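Local atomic coordinates of nicotinate phosphoribosyltransferase (Porphyromonas gingivalis, PDB entry 2IM5), a protein that probably catalyses the ATP-dependent formation of nicotinate mononucleotide from nicotinate and phosphoribosyl diphosphate, a step in NAD biosynthesis. Residues S369-D372 against G373-T376; D65-E68 against F69-E73; E44-A47 against E48-G52; E138-W141 against K142-E145; Y19-A22 against K23-R27. One frame throughout, in Å; residues are numbered along the deposited sequence.

Contact 1: residues S369-D372 against G373-T376; sequences SDVD and GKHT
Val371 and Lys374 stand side by side on one flank of a tight turn, their side chains pointing the same way. Val371 CG1 lies only 3.3 Å from Lys374 CG, closer than two such carbons usually come. Lys374 CB and CG make the contact; beyond them the chain bends (chi2 -62°) and carries the ammonium away from the turn. The backbone of the same residues closes a type II beta turn from Val371 to Lys374: Lys374 N donates to Val371 O at 3.0 Å, from above the carbonyl plane. Gly373 takes the third position, with a positive phi (86°) at which a CB would jam against the carbonyl before it. Just before the turn, Ser369 OG accepts a hydrogen bond from Val371 N at 3.0 Å, closing an ST turn with a nearly straight bond. The same oxygen lies 3.1 Å from Lys374 O. The His375 ring sits on another side, with Gly373 C 4.0 Å above its plane and over its centre. A water in the plane of the imidazole meets His375 NE2 at 2.6 Å and also bonds to Ser369 O. The turn lies on the surface, in the loop between strand 363-364 and helix 379-389; His375 leans on Ile382 and Met386 of that helix, and Asp370 is tied to Thr254 and Ser276.

Contact 2: residues D65-E68 against F69-E73; sequences DEKE and FLQRE
Gln71 folds back over the preceding turn of helix, its CG 3.1 Å from Lys67 O and its amide nitrogen NE2 3.6 Å from Lys67 CE. The lysine reaches that spot because its chain is fully extended, with CG anti to the backbone N (chi1 -176°). One residue further on, Glu68 and Arg72 run side by side in the same direction. Glu68 OE1 lies over a face of the guanidinium, 4.0 Å from Arg72 NH2, and the two planes are turned 61° apart; no N-H points at the oxygen, so the attraction is probably one of charge alone. These are i to i+4 neighbours on helix 64-73, where Gln71 N bonds to Lys67 O at 3.0 Å and Arg72 N to Glu68 O at the same length. On the inner side, Leu70 CG rests 3.3 Å from Glu66 O. Elsewhere on the helix, Phe69 carries Glu73 CB over one ring face. Farther out, Leu70 packs on Leu85 of helix 79-87, while Phe69 stacks with His201 of helix 197-203. The buried carboxylate of Glu66 is held by Ser6 OG and by Thr63 N.

Contact 3: residues E44-A47 against E48-G52; sequences EEFA and ELVRG
Arg51 joins two glutamates at once, Glu44 and Glu48, with its guanidinium edge turned to both. Toward Glu44 the bond is short, Arg51 NH2 to Glu44 OE1 at 2.8 Å; it uses the syn lone pair of the oxygen, and carboxylate and guanidinium are nearly coplanar, 12° apart. Toward Glu48 the grip is side-on: Arg51 NE and NH2 both reach Glu48 OE1, each at 3.0 Å. They come from the same face of the Glu48 carboxylate, out of its plane, although the oxygen itself stays in the plane of the guanidinium. A bend at the third torsion of Arg51 (chi3 -77°) turns the group back along the helix, and one of its faces lies over Ala47 O. Glu44, Glu48 and Arg51 thus make a salt-bridge network spanning almost two turns at the start of helix 44-56. The nearby arginine charge probably eases the repulsion between the two carboxylates, whose OE1 atoms are 5.0 Å apart. Glu48 OE2 has a second positive partner in Arg55, and Arg51 NH1 makes a weak bond to Val97 O.

Phe46 and Val50 provide an apolar contact on a different side of the helix. With CG anti to the backbone N (chi1 -176°), the phenyl ring of Phe46 places CE2 3.8 Å from Val50 CG2, and Leu49 CD1 sits 4.3 Å from Phe46 CD1. Both Phe46 and Val50 reach Leu130 of helix 120-134, Phe46 also meeting Phe134 edge-to-face, while Ala47 packs on Val97 and Ile99 of strand 95-99.

Contact 4: residues E138-W141 against K142-E145; sequences EPDW and KQVE
The chain passes from an extended approach into helix 141-157 through Asp140, the N-cap residue and the centre of an inverse gamma turn, and Val144 N then bonds to Asp140 O while Glu145 N bonds to Trp141 O at 2.9 Å. The aspartate side chain reaches forward to the first turn, CG anti to the backbone N (chi1 174°). Its OD1 accepts from two backbone N-H groups, both weakly: Lys142 N at 3.1 Å and Gln143 N at 3.4 Å, the second bond being the straighter at 158°. The carboxylate also packs on carbon, with Asp140 OD1 3.4 Å from Lys142 CB and Asp140 OD2 3.7 Å from Gln143 CB.

Trp141 runs alongside Val144, pointing the same way, and brings CE3 to 4.1 Å from Val144 CB. Pro139 lies against one face of the indole, its CG 3.2 Å above the plane and offset toward the rim. Beyond Val144, Glu145 lays its CG 3.1 Å from Trp141 O, and its carboxylate goes on to form a salt bridge with Arg178 of helix 173-186. Trp141 touches the same helix through Glu174, Val175 and Arg178, and Asp140 is linked by backbone bonding to Val338.

The acidic cap sits where the first N-H groups of the helix have no preceding turn to accept from them, and its negative charge probably also interacts favourably with the positive end of the helix dipole.

Contact 5: residues Y19-A22 against K23-R27; sequences YAYA and KLFPR
Three aromatic rings flank this helix end, and two of them meet: Phe25 CD2 comes to the edge of the Tyr21 ring, near its plane, 4.3 Å from Tyr21 CD1. Phe25 carries Leu24 CB over one face, 3.8 Å above the plane and toward the rim. The third ring, Tyr19, has Lys23 CB beside it at an oblique angle, 4.1 Å from Tyr19 CE1. The lysine chain is extended, CG anti to the backbone N (chi1 178°), and carries its methylenes past the phenol, with Lys23 CD 3.8 Å from Tyr19 OH. A water accepts from Lys23 NZ at 2.8 Å and makes a weak hydrogen bond with Tyr19 OH at 3.5 Å. The last turn of helix 12-24 is held by Lys23 N bonding to Tyr19 O at 2.8 Å and Leu24 N to Ala20 O. Phe25 is the first residue to leave helical angles, and Pro26, which has no N-H to give, sets its CB 3.4 Å from Ala22 O.

Around it, Phe25 meets Phe218 edge-to-face, and Tyr21 OH bonds to Glu214 OE1 of helix 213-223. Lys23 NZ also reaches Asn238 OD1 of helix 228-240. The chemistry divides accordingly: Phe25 and Tyr21 are buried where the helix ends, in apolar contact with each other and packed against neighbouring helices, while the polar tips of Tyr21 and Lys23 are satisfied by residues of other helices.

In the fold
All five contacts are local, and none touches another. Contacts 2, 3 and 5 are partly buried and lie in the N-terminal part of the chain, each on its own helix; contacts 1 and 4 are at the surface. Contact 1 is a beta turn outside any helix or strand, kept by backbone, serine and water bonds, whereas contact 4 starts a helix with a carboxylate cap and contact 5 finishes one among aromatic rings. Contacts 2 and 3 both lie within helices and pair glutamate with arginine, but only in contact 3 do the charges form salt bridges. Contacts 4 and 5, about 42 Å apart between centres, lie on opposite sides of the chain's centre.

Contact 1: residues S369-D372 against G373-T376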
loop_
_atom_site.group_PDB
_atom_site.type_symbol
_atom_site.label_atom_id
_atom_site.label_comp_id
_atom_site.label_asym_id
_atom_site.label_seq_id
_atom_site.Cartn_x
_atom_site.Cartn_y
_atom_site.Cartn_z
ATOM N N SER A 369 0.995 4.109 -14.302
ATOM C CA SER A 369 -0.207 3.265 -14.224
ATOM C C SER A 369 -0.651 2.756 -15.598
ATOM O O SER A 369 -0.130 3.185 -16.625
ATOM C CB SER A 369 -1.378 4.021 -13.582
ATOM O OG SER A 369 -2.231 4.580 -14.571
ATOM N N ASP A 370 -1.616 1.841 -15.609
ATOM C CA ASP A 370 -2.120 1.280 -16.856
ATOM C C ASP A 370 -3.341 2.006 -17.406
ATOM O O ASP A 370 -3.971 1.543 -18.352
ATOM C CB ASP A 370 -2.455 -0.203 -16.688
ATOM C CG ASP A 370 -1.214 -1.072 -16.593
ATOM O OD1 ASP A 370 -0.219 -0.762 -17.279
ATOM O OD2 ASP A 370 -1.239 -2.070 -15.847
ATOM N N VAL A 371 -3.694 3.135 -16.809
ATOM C CA VAL A 371 -4.831 3.893 -17.304
ATOM C C VAL A 371 -4.292 5.094 -18.066
ATOM O O VAL A 371 -3.595 5.936 -17.499
ATOM C CB VAL A 371 -5.734 4.380 -16.162
ATOM C CG1 VAL A 371 -6.872 5.221 -16.731
ATOM C CG2 VAL A 371 -6.294 3.190 -15.400
ATOM N N ASP A 372 -4.600 5.150 -19.360
ATOM C CA ASP A 372 -4.154 6.248 -20.212
ATOM C C ASP A 372 -4.502 7.598 -19.601
ATOM O O ASP A 372 -5.634 7.819 -19.171
ATOM C CB ASP A 372 -4.797 6.143 -21.595
ATOM C CG ASP A 372 -4.269 4.972 -22.402
ATOM O OD1 ASP A 372 -4.326 3.821 -21.902
ATOM O OD2 ASP A 372 -3.799 5.204 -23.540
ATOM N N GLY A 373 -3.524 8.495 -19.559
ATOM C CA GLY A 373 -3.762 9.816 -19.010
ATOM C C GLY A 373 -3.596 9.916 -17.507
ATOM O O GLY A 373 -3.225 10.975 -16.996
ATOM N N LYS A 374 -3.871 8.830 -16.791
ATOM C CA LYS A 374 -3.735 8.826 -15.336
ATOM C C LYS A 374 -2.276 8.688 -14.931
ATOM O O LYS A 374 -1.745 7.580 -14.866
ATOM C CB LYS A 374 -4.540 7.681 -14.729
ATOM C CG LYS A 374 -6.040 7.844 -14.866
ATOM C CD LYS A 374 -6.535 9.092 -14.144
ATOM C CE LYS A 374 -8.058 9.128 -14.108
ATOM N NZ LYS A 374 -8.614 7.938 -13.394
ATOM N N HIS A 375 -1.634 9.820 -14.658
ATOM C CA HIS A 375 -0.230 9.845 -14.273
ATOM C C HIS A 375 -0.076 10.735 -13.046
ATOM O O HIS A 375 -0.890 11.626 -12.815
ATOM C CB HIS A 375 0.608 10.419 -15.419
ATOM C CG HIS A 375 0.440 9.694 -16.718
ATOM N ND1 HIS A 375 0.632 10.305 -17.939
ATOM C CD2 HIS A 375 0.129 8.404 -16.988
ATOM C CE1 HIS A 375 0.445 9.423 -18.905
ATOM N NE2 HIS A 375 0.138 8.261 -18.356
ATOM N N THR A 376 0.966 10.494 -12.259
ATOM C CA THR A 376 1.208 11.305 -11.076
ATOM C C THR A 376 2.672 11.710 -11.003
ATOM O O THR A 376 3.552 10.938 -11.375
ATOM C CB THR A 376 0.841 10.555 -9.783
ATOM O OG1 THR A 376 1.624 9.364 -9.678
ATOM C CG2 THR A 376 -0.631 10.185 -9.782
HETATM O O HOH W 1 -0.388 5.701 -18.378
#

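Contact 2: residues D65-E68 against F69-E73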
loop_
_atom_site.group_PDB
_atom_site.type_symbol
_atom_site.label_atom_id
_atom_site.label_comp_id
_atom_site.label_asym_id
_atom_site.label_seq_id
_atom_site.Cartn_x
_atom_site.Cartn_y
_atom_site.Cartn_z
ATOM N N ASP A 65 4.829 -7.470 23.794
ATOM C CA ASP A 65 4.035 -8.447 23.056
ATOM C C ASP A 65 4.129 -8.217 21.556
ATOM O O ASP A 65 4.170 -9.174 20.782
ATOM C CB ASP A 65 2.559 -8.400 23.470
ATOM C CG ASP A 65 2.321 -8.983 24.848
ATOM O OD1 ASP A 65 3.127 -9.836 25.285
ATOM O OD2 ASP A 65 1.314 -8.599 25.488
ATOM N N GLU A 66 4.153 -6.951 21.146
ATOM C CA GLU A 66 4.243 -6.640 19.724
ATOM C C GLU A 66 5.588 -7.093 19.179
ATOM O O GLU A 66 5.667 -7.625 18.078
ATOM C CB GLU A 66 4.038 -5.145 19.487
ATOM C CG GLU A 66 2.654 -4.673 19.903
ATOM C CD GLU A 66 2.441 -3.188 19.668
ATOM O OE1 GLU A 66 3.375 -2.396 19.926
ATOM O OE2 GLU A 66 1.329 -2.821 19.235
ATOM N N LYS A 67 6.642 -6.896 19.960
ATOM C CA LYS A 67 7.970 -7.315 19.534
ATOM C C LYS A 67 8.001 -8.832 19.340
ATOM O O LYS A 67 8.544 -9.324 18.352
ATOM C CB LYS A 67 9.027 -6.905 20.564
ATOM C CG LYS A 67 10.446 -7.219 20.135
ATOM C CD LYS A 67 11.461 -6.940 21.235
ATOM C CE LYS A 67 12.841 -7.443 20.830
ATOM N NZ LYS A 67 13.879 -7.277 21.897
ATOM N N GLU A 68 7.422 -9.575 20.281
ATOM C CA GLU A 68 7.379 -11.035 20.180
ATOM C C GLU A 68 6.555 -11.457 18.971
ATOM O O GLU A 68 6.872 -12.447 18.308
ATOM C CB GLU A 68 6.774 -11.646 21.443
ATOM C CG GLU A 68 7.692 -11.592 22.651
ATOM C CD GLU A 68 6.993 -12.006 23.943
ATOM O OE1 GLU A 68 6.287 -13.047 23.940
ATOM O OE2 GLU A 68 7.156 -11.290 24.962
ATOM N N PHE A 69 5.492 -10.706 18.690
ATOM C CA PHE A 69 4.649 -10.994 17.538
ATOM C C PHE A 69 5.466 -10.825 16.249
ATOM O O PHE A 69 5.432 -11.677 15.361
ATOM C CB PHE A 69 3.453 -10.044 17.504
ATOM C CG PHE A 69 2.630 -10.150 16.255
ATOM C CD1 PHE A 69 1.800 -11.251 16.040
ATOM C CD2 PHE A 69 2.696 -9.156 15.281
ATOM C CE1 PHE A 69 1.047 -11.359 14.868
ATOM C CE2 PHE A 69 1.954 -9.252 14.113
ATOM C CZ PHE A 69 1.123 -10.360 13.903
ATOM N N LEU A 70 6.197 -9.720 16.150
ATOM C CA LEU A 70 7.004 -9.465 14.964
ATOM C C LEU A 70 8.029 -10.576 14.753
ATOM O O LEU A 70 8.248 -11.029 13.628
ATOM C CB LEU A 70 7.731 -8.118 15.078
ATOM C CG LEU A 70 6.855 -6.860 15.106
ATOM C CD1 LEU A 70 7.734 -5.634 15.236
ATOM C CD2 LEU A 70 6.016 -6.780 13.830
ATOM N N GLN A 71 8.652 -11.018 15.840
ATOM C CA GLN A 71 9.656 -12.070 15.750
ATOM C C GLN A 71 9.044 -13.386 15.291
ATOM O O GLN A 71 9.654 -14.128 14.529
ATOM C CB GLN A 71 10.340 -12.258 17.103
ATOM C CG GLN A 71 11.021 -11.006 17.605
ATOM C CD GLN A 71 11.509 -11.137 19.037
ATOM O OE1 GLN A 71 10.776 -11.598 19.914
ATOM N NE2 GLN A 71 12.742 -10.716 19.285
ATOM N N ARG A 72 7.824 -13.664 15.732
ATOM C CA ARG A 72 7.173 -14.913 15.360
ATOM C C ARG A 72 6.429 -14.900 14.036
ATOM O O ARG A 72 6.503 -15.867 13.285
ATOM C CB ARG A 72 6.210 -15.352 16.469
ATOM C CG ARG A 72 6.925 -15.662 17.769
ATOM C CD ARG A 72 5.980 -16.013 18.899
ATOM N NE ARG A 72 6.727 -16.251 20.132
ATOM C CZ ARG A 72 6.174 -16.497 21.316
ATOM N NH1 ARG A 72 4.851 -16.539 21.449
ATOM N NH2 ARG A 72 6.948 -16.707 22.372
ATOM N N GLU A 73 5.730 -13.809 13.748
ATOM C CA GLU A 73 4.935 -13.721 12.535
ATOM C C GLU A 73 5.534 -13.009 11.335
ATOM O O GLU A 73 5.057 -13.192 10.216
ATOM C CB GLU A 73 3.583 -13.100 12.870
ATOM C CG GLU A 73 2.783 -13.923 13.857
ATOM C CD GLU A 73 2.603 -15.354 13.390
ATOM O OE1 GLU A 73 2.101 -15.549 12.258
ATOM O OE2 GLU A 73 2.968 -16.280 14.148
#

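Contact 3: residues E44-A47 against E48-G52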
loop_
_atom_site.group_PDB
_atom_site.type_symbol
_atom_site.label_atom_id
_atom_site.label_comp_id
_atom_site.label_asym_id
_atom_site.label_seq_id
_atom_site.Cartn_x
_atom_site.Cartn_y
_atom_site.Cartn_z
ATOM N N GLU A 44 -7.947 25.954 8.970
ATOM C CA GLU A 44 -6.763 25.934 9.810
ATOM C C GLU A 44 -6.990 25.180 11.111
ATOM O O GLU A 44 -6.046 24.637 11.682
ATOM C CB GLU A 44 -6.301 27.360 10.121
ATOM C CG GLU A 44 -5.043 27.780 9.372
ATOM C CD GLU A 44 -3.845 26.896 9.696
ATOM O OE1 GLU A 44 -3.605 26.633 10.895
ATOM O OE2 GLU A 44 -3.138 26.473 8.756
ATOM N N GLU A 45 -8.230 25.140 11.588
ATOM C CA GLU A 45 -8.481 24.427 12.831
ATOM C C GLU A 45 -8.379 22.925 12.603
ATOM O O GLU A 45 -7.961 22.195 13.497
ATOM C CB GLU A 45 -9.841 24.793 13.430
ATOM C CG GLU A 45 -11.035 24.081 12.848
ATOM C CD GLU A 45 -12.294 24.311 13.676
ATOM O OE1 GLU A 45 -12.302 23.940 14.875
ATOM O OE2 GLU A 45 -13.274 24.860 13.127
ATOM N N PHE A 46 -8.756 22.465 11.412
ATOM C CA PHE A 46 -8.638 21.043 11.101
ATOM C C PHE A 46 -7.142 20.735 10.997
ATOM O O PHE A 46 -6.658 19.735 11.532
ATOM C CB PHE A 46 -9.313 20.704 9.773
ATOM C CG PHE A 46 -9.309 19.237 9.458
ATOM C CD1 PHE A 46 -10.204 18.374 10.088
ATOM C CD2 PHE A 46 -8.385 18.702 8.558
ATOM C CE1 PHE A 46 -10.182 16.998 9.830
ATOM C CE2 PHE A 46 -8.354 17.330 8.293
ATOM C CZ PHE A 46 -9.258 16.477 8.934
ATOM N N ALA A 47 -6.412 21.616 10.318
ATOM C CA ALA A 47 -4.973 21.442 10.154
ATOM C C ALA A 47 -4.332 21.318 11.527
ATOM O O ALA A 47 -3.411 20.529 11.731
ATOM C CB ALA A 47 -4.382 22.628 9.406
ATOM N N GLU A 48 -4.827 22.104 12.475
ATOM C CA GLU A 48 -4.296 22.071 13.827
ATOM C C GLU A 48 -4.621 20.735 14.502
ATOM O O GLU A 48 -3.837 20.217 15.295
ATOM C CB GLU A 48 -4.863 23.233 14.641
ATOM C CG GLU A 48 -4.191 23.413 15.981
ATOM C CD GLU A 48 -2.671 23.409 15.876
ATOM O OE1 GLU A 48 -2.124 24.141 15.018
ATOM O OE2 GLU A 48 -2.023 22.676 16.658
ATOM N N LEU A 49 -5.785 20.179 14.187
ATOM C CA LEU A 49 -6.160 18.890 14.754
ATOM C C LEU A 49 -5.188 17.831 14.230
ATOM O O LEU A 49 -4.782 16.930 14.957
ATOM C CB LEU A 49 -7.587 18.516 14.345
ATOM C CG LEU A 49 -8.719 19.356 14.934
ATOM C CD1 LEU A 49 -10.045 18.882 14.374
ATOM C CD2 LEU A 49 -8.702 19.234 16.450
ATOM N N VAL A 50 -4.818 17.953 12.960
ATOM C CA VAL A 50 -3.896 17.013 12.346
ATOM C C VAL A 50 -2.530 17.122 13.004
ATOM O O VAL A 50 -1.922 16.109 13.355
ATOM C CB VAL A 50 -3.758 17.275 10.837
ATOM C CG1 VAL A 50 -2.682 16.373 10.244
ATOM C CG2 VAL A 50 -5.094 17.026 10.153
ATOM N N ARG A 51 -2.050 18.349 13.180
ATOM C CA ARG A 51 -0.753 18.560 13.809
ATOM C C ARG A 51 -0.726 17.956 15.213
ATOM O O ARG A 51 0.287 17.395 15.638
ATOM C CB ARG A 51 -0.410 20.059 13.861
ATOM C CG ARG A 51 0.018 20.629 12.507
ATOM C CD ARG A 51 0.573 22.050 12.619
ATOM N NE ARG A 51 -0.492 23.027 12.788
ATOM C CZ ARG A 51 -0.969 23.799 11.820
ATOM N NH1 ARG A 51 -0.473 23.729 10.593
ATOM N NH2 ARG A 51 -1.967 24.631 12.081
ATOM N N GLY A 52 -1.842 18.066 15.927
ATOM C CA GLY A 52 -1.914 17.510 17.264
ATOM C C GLY A 52 -1.787 15.996 17.263
ATOM O O GLY A 52 -1.116 15.418 18.122
#

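Contact 4: residues E138-W141 against K142-E145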
loop_
_atom_site.group_PDB
_atom_site.type_symbol
_atom_site.label_atom_id
_atom_site.label_comp_id
_atom_site.label_asym_id
_atom_site.label_seq_id
_atom_site.Cartn_x
_atom_site.Cartn_y
_atom_site.Cartn_z
ATOM N N GLU A 138 -21.216 9.450 11.666
ATOM C CA GLU A 138 -21.154 8.283 12.540
ATOM C C GLU A 138 -21.525 7.053 11.735
ATOM O O GLU A 138 -22.337 7.122 10.808
ATOM C CB GLU A 138 -22.119 8.433 13.725
ATOM C CG GLU A 138 -21.731 9.511 14.718
ATOM C CD GLU A 138 -20.419 9.210 15.421
ATOM O OE1 GLU A 138 -19.407 8.946 14.725
ATOM O OE2 GLU A 138 -20.391 9.245 16.675
ATOM N N PRO A 139 -20.935 5.903 12.074
ATOM C CA PRO A 139 -21.255 4.689 11.327
ATOM C C PRO A 139 -22.567 4.044 11.769
ATOM O O PRO A 139 -22.964 4.146 12.930
ATOM C CB PRO A 139 -20.054 3.801 11.614
ATOM C CG PRO A 139 -19.748 4.142 13.036
ATOM C CD PRO A 139 -19.871 5.651 13.062
ATOM N N ASP A 140 -23.249 3.403 10.831
ATOM C CA ASP A 140 -24.481 2.694 11.146
ATOM C C ASP A 140 -24.006 1.283 11.473
ATOM O O ASP A 140 -23.909 0.425 10.598
ATOM C CB ASP A 140 -25.416 2.655 9.938
ATOM C CG ASP A 140 -26.642 1.800 10.184
ATOM O OD1 ASP A 140 -26.758 1.222 11.292
ATOM O OD2 ASP A 140 -27.486 1.705 9.270
ATOM N N TRP A 141 -23.691 1.057 12.739
ATOM C CA TRP A 141 -23.189 -0.234 13.164
ATOM C C TRP A 141 -24.040 -1.419 12.748
ATOM O O TRP A 141 -23.516 -2.503 12.508
ATOM C CB TRP A 141 -22.974 -0.223 14.672
ATOM C CG TRP A 141 -21.814 0.623 15.043
ATOM C CD1 TRP A 141 -21.844 1.845 15.657
ATOM C CD2 TRP A 141 -20.434 0.329 14.797
ATOM N NE1 TRP A 141 -20.564 2.329 15.811
ATOM C CE2 TRP A 141 -19.679 1.420 15.290
ATOM C CE3 TRP A 141 -19.761 -0.752 14.205
ATOM C CZ2 TRP A 141 -18.281 1.463 15.211
ATOM C CZ3 TRP A 141 -18.369 -0.711 14.125
ATOM C CH2 TRP A 141 -17.646 0.393 14.627
ATOM N N LYS A 142 -25.347 -1.215 12.644
ATOM C CA LYS A 142 -26.231 -2.295 12.242
ATOM C C LYS A 142 -25.858 -2.717 10.832
ATOM O O LYS A 142 -25.781 -3.906 10.525
ATOM C CB LYS A 142 -27.692 -1.846 12.283
ATOM C CG LYS A 142 -28.674 -2.938 11.882
ATOM C CD LYS A 142 -30.114 -2.533 12.168
ATOM C CE LYS A 142 -31.066 -3.688 11.905
ATOM N NZ LYS A 142 -32.459 -3.371 12.345
ATOM N N GLN A 143 -25.626 -1.735 9.970
ATOM C CA GLN A 143 -25.248 -2.034 8.599
ATOM C C GLN A 143 -23.845 -2.634 8.529
ATOM O O GLN A 143 -23.598 -3.564 7.759
ATOM C CB GLN A 143 -25.290 -0.786 7.726
ATOM C CG GLN A 143 -24.925 -1.109 6.289
ATOM C CD GLN A 143 -24.868 0.103 5.400
ATOM O OE1 GLN A 143 -25.821 0.881 5.334
ATOM N NE2 GLN A 143 -23.750 0.273 4.696
ATOM N N VAL A 144 -22.925 -2.088 9.314
ATOM C CA VAL A 144 -21.562 -2.605 9.336
ATOM C C VAL A 144 -21.620 -4.096 9.675
ATOM O O VAL A 144 -21.062 -4.922 8.960
ATOM C CB VAL A 144 -20.696 -1.875 10.391
ATOM C CG1 VAL A 144 -19.333 -2.527 10.488
ATOM C CG2 VAL A 144 -20.546 -0.404 10.017
ATOM N N GLU A 145 -22.307 -4.429 10.764
ATOM C CA GLU A 145 -22.445 -5.820 11.193
ATOM C C GLU A 145 -23.000 -6.690 10.068
ATOM O O GLU A 145 -22.412 -7.712 9.706
ATOM C CB GLU A 145 -23.390 -5.914 12.396
ATOM C CG GLU A 145 -22.876 -5.299 13.692
ATOM C CD GLU A 145 -21.755 -6.107 14.318
ATOM O OE1 GLU A 145 -21.843 -7.354 14.308
ATOM O OE2 GLU A 145 -20.791 -5.496 14.834
#

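Contact 5: residues Y19-A22 against K23-R27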
loop_
_atom_site.group_PDB
_atom_site.type_symbol
_atom_site.label_atom_id
_atom_site.label_comp_id
_atom_site.label_asym_id
_atom_site.label_seq_id
_atom_site.Cartn_x
_atom_site.Cartn_y
_atom_site.Cartn_z
ATOM N N TYR A 19 12.573 -1.666 5.915
ATOM C CA TYR A 19 13.804 -2.417 6.162
ATOM C C TYR A 19 14.639 -2.459 4.892
ATOM O O TYR A 19 15.865 -2.365 4.944
ATOM C CB TYR A 19 13.516 -3.845 6.638
ATOM C CG TYR A 19 14.767 -4.696 6.677
ATOM C CD1 TYR A 19 15.876 -4.297 7.416
ATOM C CD2 TYR A 19 14.872 -5.857 5.908
ATOM C CE1 TYR A 19 17.066 -5.020 7.379
ATOM C CE2 TYR A 19 16.059 -6.590 5.866
ATOM C CZ TYR A 19 17.149 -6.164 6.598
ATOM O OH TYR A 19 18.325 -6.870 6.542
ATOM N N ALA A 20 13.979 -2.593 3.746
ATOM C CA ALA A 20 14.709 -2.608 2.483
ATOM C C ALA A 20 15.509 -1.306 2.349
ATOM O O ALA A 20 16.667 -1.333 1.929
ATOM C CB ALA A 20 13.751 -2.772 1.309
ATOM N N TYR A 21 14.898 -0.170 2.697
ATOM C CA TYR A 21 15.617 1.112 2.622
ATOM C C TYR A 21 16.747 1.147 3.663
ATOM O O TYR A 21 17.867 1.572 3.375
ATOM C CB TYR A 21 14.699 2.306 2.912
ATOM C CG TYR A 21 13.638 2.606 1.880
ATOM C CD1 TYR A 21 13.949 2.679 0.525
ATOM C CD2 TYR A 21 12.332 2.891 2.273
ATOM C CE1 TYR A 21 12.979 3.037 -0.419
ATOM C CE2 TYR A 21 11.354 3.248 1.344
ATOM C CZ TYR A 21 11.682 3.322 0.003
ATOM O OH TYR A 21 10.716 3.695 -0.902
ATOM N N ALA A 22 16.434 0.702 4.877
ATOM C CA ALA A 22 17.402 0.700 5.968
ATOM C C ALA A 22 18.638 -0.138 5.648
ATOM O O ALA A 22 19.752 0.191 6.069
ATOM C CB ALA A 22 16.744 0.197 7.241
ATOM N N LYS A 23 18.446 -1.220 4.903
ATOM C CA LYS A 23 19.566 -2.080 4.557
ATOM C C LYS A 23 20.375 -1.570 3.381
ATOM O O LYS A 23 21.592 -1.415 3.474
ATOM C CB LYS A 23 19.095 -3.493 4.217
ATOM C CG LYS A 23 20.257 -4.399 3.792
ATOM C CD LYS A 23 19.819 -5.751 3.275
ATOM C CE LYS A 23 21.048 -6.624 2.993
ATOM N NZ LYS A 23 20.695 -7.921 2.358
ATOM N N LEU A 24 19.690 -1.306 2.271
ATOM C CA LEU A 24 20.363 -0.873 1.057
ATOM C C LEU A 24 20.525 0.621 0.809
ATOM O O LEU A 24 21.466 1.019 0.120
ATOM C CB LEU A 24 19.679 -1.509 -0.155
ATOM C CG LEU A 24 19.618 -3.045 -0.190
ATOM C CD1 LEU A 24 18.793 -3.478 -1.422
ATOM C CD2 LEU A 24 21.046 -3.635 -0.267
ATOM N N PHE A 25 19.639 1.447 1.360
ATOM C CA PHE A 25 19.716 2.895 1.146
ATOM C C PHE A 25 19.546 3.696 2.438
ATOM O O PHE A 25 18.727 4.617 2.505
ATOM C CB PHE A 25 18.630 3.309 0.150
ATOM C CG PHE A 25 18.649 2.513 -1.119
ATOM C CD1 PHE A 25 19.671 2.687 -2.051
ATOM C CD2 PHE A 25 17.679 1.548 -1.359
ATOM C CE1 PHE A 25 19.730 1.895 -3.210
ATOM C CE2 PHE A 25 17.725 0.755 -2.511
ATOM C CZ PHE A 25 18.754 0.928 -3.438
ATOM N N PRO A 26 20.336 3.375 3.473
ATOM C CA PRO A 26 20.248 4.069 4.759
ATOM C C PRO A 26 20.581 5.565 4.747
ATOM O O PRO A 26 20.318 6.264 5.724
ATOM C CB PRO A 26 21.195 3.258 5.646
ATOM C CG PRO A 26 22.289 2.876 4.692
ATOM C CD PRO A 26 21.478 2.438 3.459
ATOM N N ARG A 27 21.152 6.056 3.652
ATOM C CA ARG A 27 21.501 7.470 3.555
ATOM C C ARG A 27 20.518 8.246 2.684
ATOM O O ARG A 27 20.599 9.467 2.582
ATOM C CB ARG A 27 22.906 7.641 2.972
ATOM C CG ARG A 27 24.026 7.066 3.817
ATOM C CD ARG A 27 25.376 7.412 3.204
ATOM N NE ARG A 27 26.458 7.267 4.175
ATOM C CZ ARG A 27 27.032 6.113 4.487
ATOM N NH1 ARG A 27 26.631 4.997 3.895
ATOM N NH2 ARG A 27 27.994 6.073 5.402
HETATM O O HOH W 2 18.699 -9.162 3.938
#